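Local coordinates for exopolysaccharide biosynthesis protein (Pantoea stewartii subsp. stewartii DC283, PDB 6TGF) that modifies the glycan matrix of the bacterial biofilm, probably as a hydrolase acting on exopolysaccharide, with a parallel beta-helix fold like that of phage tailspikes, at residues F278-C283 against T308-D313; P317-V322 against N343-L348; N331-G336 against R364-G369. One frame throughout, in Å; residues are numbered along the deposited sequence.

Interaction 1 of 3, residues F278-C283 against T308-D313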
loop_
_atom_site.group_PDB
_atom_site.type_symbol
_atom_site.label_atom_id
_atom_site.label_comp_id
_atom_site.label_asym_id
_atom_site.label_seq_id
_atom_site.Cartn_x
_atom_site.Cartn_y
_atom_site.Cartn_z
ATOM N N PHE B 278 -7.991 -6.293 29.362
ATOM C CA PHE B 278 -6.942 -6.843 30.261
ATOM C C PHE B 278 -6.265 -5.711 31.040
ATOM O O PHE B 278 -5.920 -4.679 30.430
ATOM C CB PHE B 278 -5.915 -7.642 29.458
ATOM C CG PHE B 278 -6.467 -8.909 28.859
ATOM C CD1 PHE B 278 -7.171 -8.879 27.667
ATOM C CD2 PHE B 278 -6.308 -10.125 29.503
ATOM C CE1 PHE B 278 -7.690 -10.043 27.122
ATOM C CE2 PHE B 278 -6.828 -11.288 28.957
ATOM C CZ PHE B 278 -7.516 -11.244 27.767
ATOM N N PHE B 279 -6.082 -5.913 32.348
ATOM C CA PHE B 279 -5.318 -5.014 33.252
ATOM C C PHE B 279 -3.856 -5.472 33.289
ATOM O O PHE B 279 -3.600 -6.648 33.617
ATOM C CB PHE B 279 -5.934 -4.992 34.652
ATOM C CG PHE B 279 -5.211 -4.097 35.626
ATOM C CD1 PHE B 279 -5.143 -2.729 35.414
ATOM C CD2 PHE B 279 -4.592 -4.621 36.751
ATOM C CE1 PHE B 279 -4.477 -1.906 36.307
ATOM C CE2 PHE B 279 -3.927 -3.796 37.644
ATOM C CZ PHE B 279 -3.870 -2.440 37.421
ATOM N N VAL B 280 -2.931 -4.566 32.959
ATOM C CA VAL B 280 -1.470 -4.848 32.842
ATOM C C VAL B 280 -0.699 -3.747 33.579
ATOM O O VAL B 280 -0.784 -2.583 33.146
ATOM C CB VAL B 280 -1.037 -4.944 31.365
ATOM C CG1 VAL B 280 0.442 -5.262 31.221
ATOM C CG2 VAL B 280 -1.872 -5.954 30.591
ATOM N N THR B 281 0.016 -4.106 34.648
ATOM C CA THR B 281 1.015 -3.236 35.325
ATOM C C THR B 281 2.306 -3.243 34.497
ATOM O O THR B 281 2.513 -4.216 33.742
ATOM C CB THR B 281 1.268 -3.680 36.772
ATOM O OG1 THR B 281 1.634 -5.061 36.767
ATOM C CG2 THR B 281 0.068 -3.475 37.668
ATOM N N GLY B 282 3.127 -2.199 34.638
ATOM C CA GLY B 282 4.400 -2.016 33.912
ATOM C C GLY B 282 5.217 -3.297 33.847
ATOM O O GLY B 282 5.655 -3.773 34.910
ATOM N N CYS B 283 5.408 -3.835 32.638
ATOM C CA CYS B 283 6.238 -5.035 32.346
ATOM C C CYS B 283 7.613 -4.588 31.840
ATOM O O CYS B 283 7.666 -3.959 30.764
ATOM C CB CYS B 283 5.566 -5.934 31.315
ATOM S SG CYS B 283 4.082 -6.766 31.940
ATOM N N THR B 308 -9.157 -6.610 21.450
ATOM C CA THR B 308 -8.336 -6.630 22.691
ATOM C C THR B 308 -8.040 -5.193 23.132
ATOM O O THR B 308 -7.475 -4.431 22.319
ATOM C CB THR B 308 -7.038 -7.423 22.489
ATOM O OG1 THR B 308 -7.391 -8.752 22.109
ATOM C CG2 THR B 308 -6.168 -7.463 23.728
ATOM N N THR B 309 -8.402 -4.851 24.373
ATOM C CA THR B 309 -8.096 -3.550 25.026
ATOM C C THR B 309 -7.136 -3.788 26.198
ATOM O O THR B 309 -7.458 -4.628 27.061
ATOM C CB THR B 309 -9.373 -2.836 25.487
ATOM O OG1 THR B 309 -10.178 -2.588 24.335
ATOM C CG2 THR B 309 -9.097 -1.531 26.202
ATOM N N ILE B 310 -6.001 -3.085 26.211
ATOM C CA ILE B 310 -5.072 -3.015 27.378
ATOM C C ILE B 310 -5.455 -1.783 28.202
ATOM O O ILE B 310 -5.785 -0.743 27.600
ATOM C CB ILE B 310 -3.592 -2.990 26.939
ATOM C CG1 ILE B 310 -3.123 -4.376 26.487
ATOM C CG2 ILE B 310 -2.702 -2.435 28.045
ATOM C CD1 ILE B 310 -1.818 -4.371 25.723
ATOM N N VAL B 311 -5.421 -1.921 29.527
ATOM C CA VAL B 311 -5.716 -0.835 30.505
ATOM C C VAL B 311 -4.787 -1.052 31.707
ATOM O O VAL B 311 -4.534 -2.221 32.044
ATOM C CB VAL B 311 -7.214 -0.826 30.870
ATOM C CG1 VAL B 311 -7.580 -1.859 31.920
ATOM C CG2 VAL B 311 -7.684 0.547 31.301
ATOM N N SER B 312 -4.250 0.026 32.284
ATOM C CA SER B 312 -3.168 -0.027 33.305
ATOM C C SER B 312 -3.447 0.968 34.438
ATOM O O SER B 312 -4.571 1.508 34.492
ATOM C CB SER B 312 -1.829 0.213 32.658
ATOM O OG SER B 312 -0.769 0.004 33.583
ATOM N N ASP B 313 -2.458 1.178 35.315
ATOM C CA ASP B 313 -2.581 1.954 36.579
ATOM C C ASP B 313 -1.873 3.311 36.455
ATOM O O ASP B 313 -2.103 4.164 37.333
ATOM C CB ASP B 313 -2.040 1.152 37.767
ATOM C CG ASP B 313 -0.617 0.643 37.598
ATOM O OD1 ASP B 313 -0.004 0.940 36.554
ATOM O OD2 ASP B 313 -0.132 -0.045 38.516
HETATM O O HOH W 1 2.376 0.421 35.672
#
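Phe278 and Phe279 pair in parallel with Ile310 and Val311, joining two successive rungs near the N-terminal end of the parallel beta-helix that gives this enzyme its tailspike-like fold. Three backbone hydrogen bonds make the pairing: Phe278 N to Thr309 O, Val311 N to Phe278 O and Val280 N to Val311 O, the last at 3.0 Å. The Phe278 and Ile310 side chains leave one face of the sheet and turn inward, where apolar bulk suits the buried core; Val280 follows them, its CG2 4.4 Å from Ile310 CG2. Phe273 meets the Phe278 ring edge-to-face, and Phe320 touches both Val280 and Ile310 on this inner side.

Phe279 and Val311 occupy the other, partly exposed face. CG of Phe279 stands anti to its backbone N (chi1 -180°), and the ring lies obliquely against the chain of the next rung: CE1 lies 3.6 Å from Ser312 C, while Ser312 O sits at the ring edge, in its plane. Further out, CZ approaches Asp313 CB at 4.0 Å, with the Asp313 carboxylate nearly perpendicular to the ring, the planes 88° apart. A large flat side chain thus packs beside the backbone where the strand gives way to a turn.

Past the strand ends, polar groups take over the pairing. A water accepts from Gly282 N and donates to Asp313 OD1, linking the two turns, and Asp250 holds the hydroxyl of Thr281, whose methyl CG2 instead faces Asp313 OD2 at 3.5 Å. Serine fits position 312 because its short hydroxyl can bond the neighbouring backbone: with OG anti to the backbone N (chi1 -173°), Ser312 OG donates to Val280 O at 2.6 Å, in the plane of that carbonyl.

Interaction 2 of 3, residues P317-V322 against N343-L348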
loop_
_atom_site.group_PDB
_atom_site.type_symbol
_atom_site.label_atom_id
_atom_site.label_comp_id
_atom_site.label_asym_id
_atom_site.label_seq_id
_atom_site.Cartn_x
_atom_site.Cartn_y
_atom_site.Cartn_z
ATOM N N PRO B 317 6.262 4.408 33.383
ATOM C CA PRO B 317 6.312 5.296 32.220
ATOM C C PRO B 317 5.858 4.625 30.913
ATOM O O PRO B 317 5.416 5.335 30.029
ATOM C CB PRO B 317 7.786 5.728 32.132
ATOM C CG PRO B 317 8.547 4.675 32.910
ATOM C CD PRO B 317 7.588 4.185 33.976
ATOM N N PHE B 318 5.978 3.295 30.816
ATOM C CA PHE B 318 5.492 2.477 29.671
ATOM C C PHE B 318 4.947 1.141 30.189
ATOM O O PHE B 318 5.546 0.571 31.122
ATOM C CB PHE B 318 6.610 2.252 28.651
ATOM C CG PHE B 318 7.153 3.511 28.023
ATOM C CD1 PHE B 318 6.583 4.034 26.875
ATOM C CD2 PHE B 318 8.231 4.177 28.582
ATOM C CE1 PHE B 318 7.081 5.194 26.302
ATOM C CE2 PHE B 318 8.726 5.337 28.007
ATOM C CZ PHE B 318 8.150 5.843 26.867
ATOM N N VAL B 319 3.851 0.656 29.595
ATOM C CA VAL B 319 3.216 -0.652 29.943
ATOM C C VAL B 319 4.201 -1.775 29.585
ATOM O O VAL B 319 4.239 -2.777 30.324
ATOM C CB VAL B 319 1.850 -0.841 29.248
ATOM C CG1 VAL B 319 1.236 -2.202 29.547
ATOM C CG2 VAL B 319 0.867 0.261 29.612
ATOM N N PHE B 320 4.976 -1.600 28.506
ATOM C CA PHE B 320 5.999 -2.565 28.020
ATOM C C PHE B 320 7.343 -1.850 27.824
ATOM O O PHE B 320 7.424 -0.945 26.972
ATOM C CB PHE B 320 5.522 -3.227 26.725
ATOM C CG PHE B 320 4.157 -3.858 26.826
ATOM C CD1 PHE B 320 3.921 -4.892 27.718
ATOM C CD2 PHE B 320 3.106 -3.417 26.035
ATOM C CE1 PHE B 320 2.664 -5.471 27.818
ATOM C CE2 PHE B 320 1.852 -3.999 26.134
ATOM C CZ PHE B 320 1.633 -5.024 27.025
ATOM N N GLU B 321 8.359 -2.247 28.600
ATOM C CA GLU B 321 9.769 -1.785 28.472
ATOM C C GLU B 321 10.589 -2.892 27.803
ATOM O O GLU B 321 11.132 -3.747 28.528
ATOM C CB GLU B 321 10.357 -1.441 29.843
ATOM C CG GLU B 321 9.803 -0.163 30.439
ATOM C CD GLU B 321 10.409 1.119 29.897
ATOM O OE1 GLU B 321 11.126 1.058 28.878
ATOM O OE2 GLU B 321 10.165 2.181 30.502
ATOM N N VAL B 322 10.672 -2.872 26.470
ATOM C CA VAL B 322 11.327 -3.938 25.654
ATOM C C VAL B 322 12.700 -3.441 25.189
ATOM O O VAL B 322 12.923 -2.217 25.177
ATOM C CB VAL B 322 10.445 -4.366 24.465
ATOM C CG1 VAL B 322 9.044 -4.747 24.917
ATOM C CG2 VAL B 322 10.380 -3.304 23.374
ATOM N N ASN B 343 -1.727 10.807 34.143
ATOM C CA ASN B 343 -0.471 10.015 34.247
ATOM C C ASN B 343 0.408 10.295 33.021
ATOM O O ASN B 343 -0.008 11.107 32.171
ATOM C CB ASN B 343 -0.777 8.524 34.401
ATOM C CG ASN B 343 -1.537 7.952 33.224
ATOM O OD1 ASN B 343 -0.945 7.610 32.204
ATOM N ND2 ASN B 343 -2.848 7.836 33.355
ATOM N N ARG B 344 1.577 9.651 32.945
ATOM C CA ARG B 344 2.529 9.744 31.803
ATOM C C ARG B 344 2.940 8.335 31.354
ATOM O O ARG B 344 4.130 8.142 31.026
ATOM C CB ARG B 344 3.770 10.547 32.199
ATOM C CG ARG B 344 3.485 11.961 32.679
ATOM C CD ARG B 344 4.787 12.714 32.862
ATOM N NE ARG B 344 4.590 14.130 33.128
ATOM C CZ ARG B 344 4.492 14.682 34.337
ATOM N NH1 ARG B 344 4.568 13.941 35.432
ATOM N NH2 ARG B 344 4.317 15.987 34.445
ATOM N N GLN B 345 1.990 7.395 31.322
ATOM C CA GLN B 345 2.229 5.983 30.923
ATOM C C GLN B 345 1.972 5.832 29.421
ATOM O O GLN B 345 0.840 6.122 28.986
ATOM C CB GLN B 345 1.334 5.037 31.726
ATOM C CG GLN B 345 1.597 3.564 31.441
ATOM C CD GLN B 345 0.935 2.664 32.453
ATOM O OE1 GLN B 345 -0.241 2.822 32.772
ATOM N NE2 GLN B 345 1.685 1.702 32.963
ATOM N N GLY B 346 2.993 5.405 28.669
ATOM C CA GLY B 346 2.884 5.007 27.252
ATOM C C GLY B 346 2.550 3.531 27.128
ATOM O O GLY B 346 2.384 2.882 28.180
ATOM N N LEU B 347 2.462 3.008 25.900
ATOM C CA LEU B 347 2.169 1.572 25.636
ATOM C C LEU B 347 3.480 0.777 25.600
ATOM O O LEU B 347 3.588 -0.209 26.354
ATOM C CB LEU B 347 1.391 1.423 24.323
ATOM C CG LEU B 347 1.146 -0.016 23.861
ATOM C CD1 LEU B 347 0.486 -0.844 24.954
ATOM C CD2 LEU B 347 0.305 -0.046 22.594
ATOM N N LEU B 348 4.428 1.176 24.746
ATOM C CA LEU B 348 5.719 0.459 24.561
ATOM C C LEU B 348 6.861 1.455 24.333
ATOM O O LEU B 348 6.659 2.440 23.597
ATOM C CB LEU B 348 5.600 -0.512 23.381
ATOM C CG LEU B 348 6.842 -1.365 23.114
ATOM C CD1 LEU B 348 6.469 -2.811 22.822
ATOM C CD2 LEU B 348 7.683 -0.786 21.984
#
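The Phe320 ring has its own neighbour Val319 on one face, with CG1 3.7 Å above the ring centre, and Leu347 of the next rung runs alongside it, the two side chains pointing the same way. CD1 of Leu347 comes to 3.6 Å from Phe320 CE2. The other ring, that of Phe318, lies obliquely against the backbone of the 343-348 segment, its CD1 3.6 Å from Leu348 C. This is a corner of the parallel beta-helix: both chains turn, at Val319 and at Leu347, and equivalent corners stack on successive rungs.

Phe318 pairs with Gly346 before the turn and Phe320 with Leu348 after it, both in parallel. Gly346 N donates almost straight to Pro317 O (2.8 Å, 173° at the hydrogen), although the donor stands above the carbonyl plane. Val319 N then reaches Gly346 O, and Phe320 N closes the corner on Leu347 O with a more bent bond. Glycine suits position 346 because a beta carbon there would collide with the Phe318 ring.

Beside the corner, Gln345 extends its chain, with CG anti to the backbone N (chi1 -176°), and lays its amide carbon CD 3.7 Å from Val319 CG2. Beyond the two segments, OE1 takes a weak hydrogen bond from Gly314 N and lies close to Ser312 OG, and NE2 makes a weak bond with Ser316 OG. An Asx turn precedes it, Asn343 OD1 accepting from Gln345 N on a lone pair, in the carbonyl plane. After the corner, branched aliphatic side chains fill the interior together with Phe293: Val322 and Leu348 cross at about a right angle, and Val322 CG1 rests 3.8 Å from Leu348 CD1.

Interaction 3 of 3, residues N331-G336 against R364-G369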
loop_
_atom_site.group_PDB
_atom_site.type_symbol
_atom_site.label_atom_id
_atom_site.label_comp_id
_atom_site.label_asym_id
_atom_site.label_seq_id
_atom_site.Cartn_x
_atom_site.Cartn_y
_atom_site.Cartn_z
ATOM N N ASN B 331 -3.196 -5.089 16.693
ATOM C CA ASN B 331 -4.567 -5.459 17.134
ATOM C C ASN B 331 -4.752 -5.146 18.624
ATOM O O ASN B 331 -5.322 -5.994 19.331
ATOM C CB ASN B 331 -4.861 -6.935 16.848
ATOM C CG ASN B 331 -4.496 -7.346 15.439
ATOM O OD1 ASN B 331 -4.758 -6.616 14.487
ATOM N ND2 ASN B 331 -3.891 -8.515 15.299
ATOM N N LEU B 332 -4.320 -3.967 19.077
ATOM C CA LEU B 332 -4.435 -3.546 20.500
ATOM C C LEU B 332 -5.054 -2.148 20.595
ATOM O O LEU B 332 -4.600 -1.244 19.868
ATOM C CB LEU B 332 -3.049 -3.572 21.151
ATOM C CG LEU B 332 -2.449 -4.960 21.370
ATOM C CD1 LEU B 332 -0.984 -4.859 21.762
ATOM C CD2 LEU B 332 -3.229 -5.737 22.420
ATOM N N ILE B 333 -6.063 -2.000 21.458
ATOM C CA ILE B 333 -6.523 -0.692 22.009
ATOM C C ILE B 333 -5.818 -0.505 23.356
ATOM O O ILE B 333 -5.890 -1.432 24.181
ATOM C CB ILE B 333 -8.059 -0.644 22.150
ATOM C CG1 ILE B 333 -8.764 -1.077 20.859
ATOM C CG2 ILE B 333 -8.508 0.735 22.610
ATOM C CD1 ILE B 333 -10.274 -1.123 20.944
ATOM N N PHE B 334 -5.127 0.622 23.553
ATOM C CA PHE B 334 -4.553 1.031 24.863
ATOM C C PHE B 334 -5.283 2.282 25.359
ATOM O O PHE B 334 -5.084 3.369 24.774
ATOM C CB PHE B 334 -3.042 1.269 24.782
ATOM C CG PHE B 334 -2.439 1.827 26.049
ATOM C CD1 PHE B 334 -2.750 1.279 27.285
ATOM C CD2 PHE B 334 -1.565 2.903 26.011
ATOM C CE1 PHE B 334 -2.202 1.793 28.451
ATOM C CE2 PHE B 334 -1.015 3.414 27.179
ATOM C CZ PHE B 334 -1.335 2.859 28.396
ATOM N N ASN B 335 -6.106 2.118 26.400
ATOM C CA ASN B 335 -6.818 3.217 27.104
ATOM C C ASN B 335 -5.971 3.644 28.310
ATOM O O ASN B 335 -6.023 2.946 29.343
ATOM C CB ASN B 335 -8.236 2.801 27.502
ATOM C CG ASN B 335 -8.995 3.886 28.238
ATOM O OD1 ASN B 335 -8.692 5.071 28.104
ATOM N ND2 ASN B 335 -9.987 3.488 29.019
ATOM N N GLY B 336 -5.225 4.745 28.171
ATOM C CA GLY B 336 -4.306 5.279 29.197
ATOM C C GLY B 336 -5.037 5.843 30.407
ATOM O O GLY B 336 -4.398 5.955 31.470
ATOM N N ARG B 364 -5.110 1.491 18.404
ATOM C CA ARG B 364 -5.893 2.658 18.895
ATOM C C ARG B 364 -5.276 3.152 20.207
ATOM O O ARG B 364 -5.117 2.330 21.129
ATOM C CB ARG B 364 -7.368 2.294 19.087
ATOM C CG ARG B 364 -8.124 2.053 17.787
ATOM C CD ARG B 364 -9.634 2.138 17.948
ATOM N NE ARG B 364 -10.215 3.357 17.391
ATOM C CZ ARG B 364 -10.426 3.580 16.094
ATOM N NH1 ARG B 364 -10.093 2.671 15.191
ATOM N NH2 ARG B 364 -10.967 4.721 15.696
ATOM N N PHE B 365 -4.930 4.441 20.274
ATOM C CA PHE B 365 -4.410 5.128 21.486
ATOM C C PHE B 365 -5.481 6.092 22.012
ATOM O O PHE B 365 -5.645 7.183 21.435
ATOM C CB PHE B 365 -3.094 5.846 21.170
ATOM C CG PHE B 365 -2.044 4.963 20.547
ATOM C CD1 PHE B 365 -1.436 3.957 21.282
ATOM C CD2 PHE B 365 -1.667 5.132 19.223
ATOM C CE1 PHE B 365 -0.472 3.142 20.707
ATOM C CE2 PHE B 365 -0.703 4.318 18.650
ATOM C CZ PHE B 365 -0.107 3.324 19.393
ATOM N N ASN B 366 -6.193 5.686 23.066
ATOM C CA ASN B 366 -7.269 6.481 23.717
ATOM C C ASN B 366 -6.761 7.002 25.066
ATOM O O ASN B 366 -6.383 6.168 25.907
ATOM C CB ASN B 366 -8.546 5.661 23.909
ATOM C CG ASN B 366 -9.143 5.170 22.607
ATOM O OD1 ASN B 366 -9.063 5.848 21.585
ATOM N ND2 ASN B 366 -9.753 3.996 22.637
ATOM N N ASN B 367 -6.748 8.326 25.250
ATOM C CA ASN B 367 -6.477 9.001 26.549
ATOM C C ASN B 367 -5.114 8.557 27.092
ATOM O O ASN B 367 -5.032 8.245 28.296
ATOM C CB ASN B 367 -7.589 8.717 27.564
ATOM C CG ASN B 367 -8.974 8.797 26.958
ATOM O OD1 ASN B 367 -9.473 9.886 26.679
ATOM N ND2 ASN B 367 -9.601 7.650 26.753
ATOM N N VAL B 368 -4.087 8.528 26.238
ATOM C CA VAL B 368 -2.690 8.168 26.622
ATOM C C VAL B 368 -1.997 9.435 27.138
ATOM O O VAL B 368 -1.924 10.423 26.378
ATOM C CB VAL B 368 -1.923 7.524 25.451
ATOM C CG1 VAL B 368 -0.457 7.287 25.787
ATOM C CG2 VAL B 368 -2.578 6.226 25.004
ATOM N N GLY B 369 -1.525 9.395 28.388
ATOM C CA GLY B 369 -0.857 10.519 29.071
ATOM C C GLY B 369 0.625 10.589 28.738
ATOM O O GLY B 369 1.145 11.714 28.633
#
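Arg364 and Phe334 begin a run of four backbone hydrogen bonds that carry this parallel strand pairing: Arg364 N to Leu332 O, Phe334 N to Arg364 O, Asn366 N to Phe334 O and Gly336 N to Asn366 O, the last 2.9 Å long. Beside them two side chains join, Asn367 ND2 donating to Asn335 OD1 at 3.1 Å; OD1 lies near the Asn367 amide plane, while the donor stands above the Asn335 carbonyl plane. The two amides are turned 63° apart, and OD1 also accepts a weak bond from Asn337 N. Gly336 suits the strand end, since a beta carbon would run into Asn367 O and Val368 CA.

Ile333 shares its partly exposed face with Arg364 and Asn366, its CG2 3.5 Å from Asn366 ND2. Arg364 lies beside Ile333 through CB, then bends at chi3 (106°) and forms a cation-pi contact with Tyr387. On the buried face, Val368 CG2 meets Phe334 CD2 at 3.6 Å.

Within the parallel beta-helix, strand 332-335 lies between strands 308-311 and 356-366, while Leu347 of strand 346-350 packs against Phe334 and Phe365 from across the core.

Overall arrangement
The three contacts occupy adjoining parts of one parallel beta-helix, with centres 10 to 11 Å apart. Ile310 N is 2.6 Å from Ile333 O, so strand 332-335 of interaction 3 pairs with strand 308-311 of interaction 1 and the two contacts follow one another along the same run of strands. Interaction 2 is a neighbouring corner of the coil, its segments alternating along the chain with those of interaction 3; interaction 1 meets it where Cys283 N lies 2.8 Å from Val319 O. Phe334 of interaction 3 reaches that corner through the core, its CZ 3.6 Å from Val319 CG2. Outside, a bound 1,2-ethanediol, probably from the crystallisation liquor, lies about 3 Å from the Arg364 side chain.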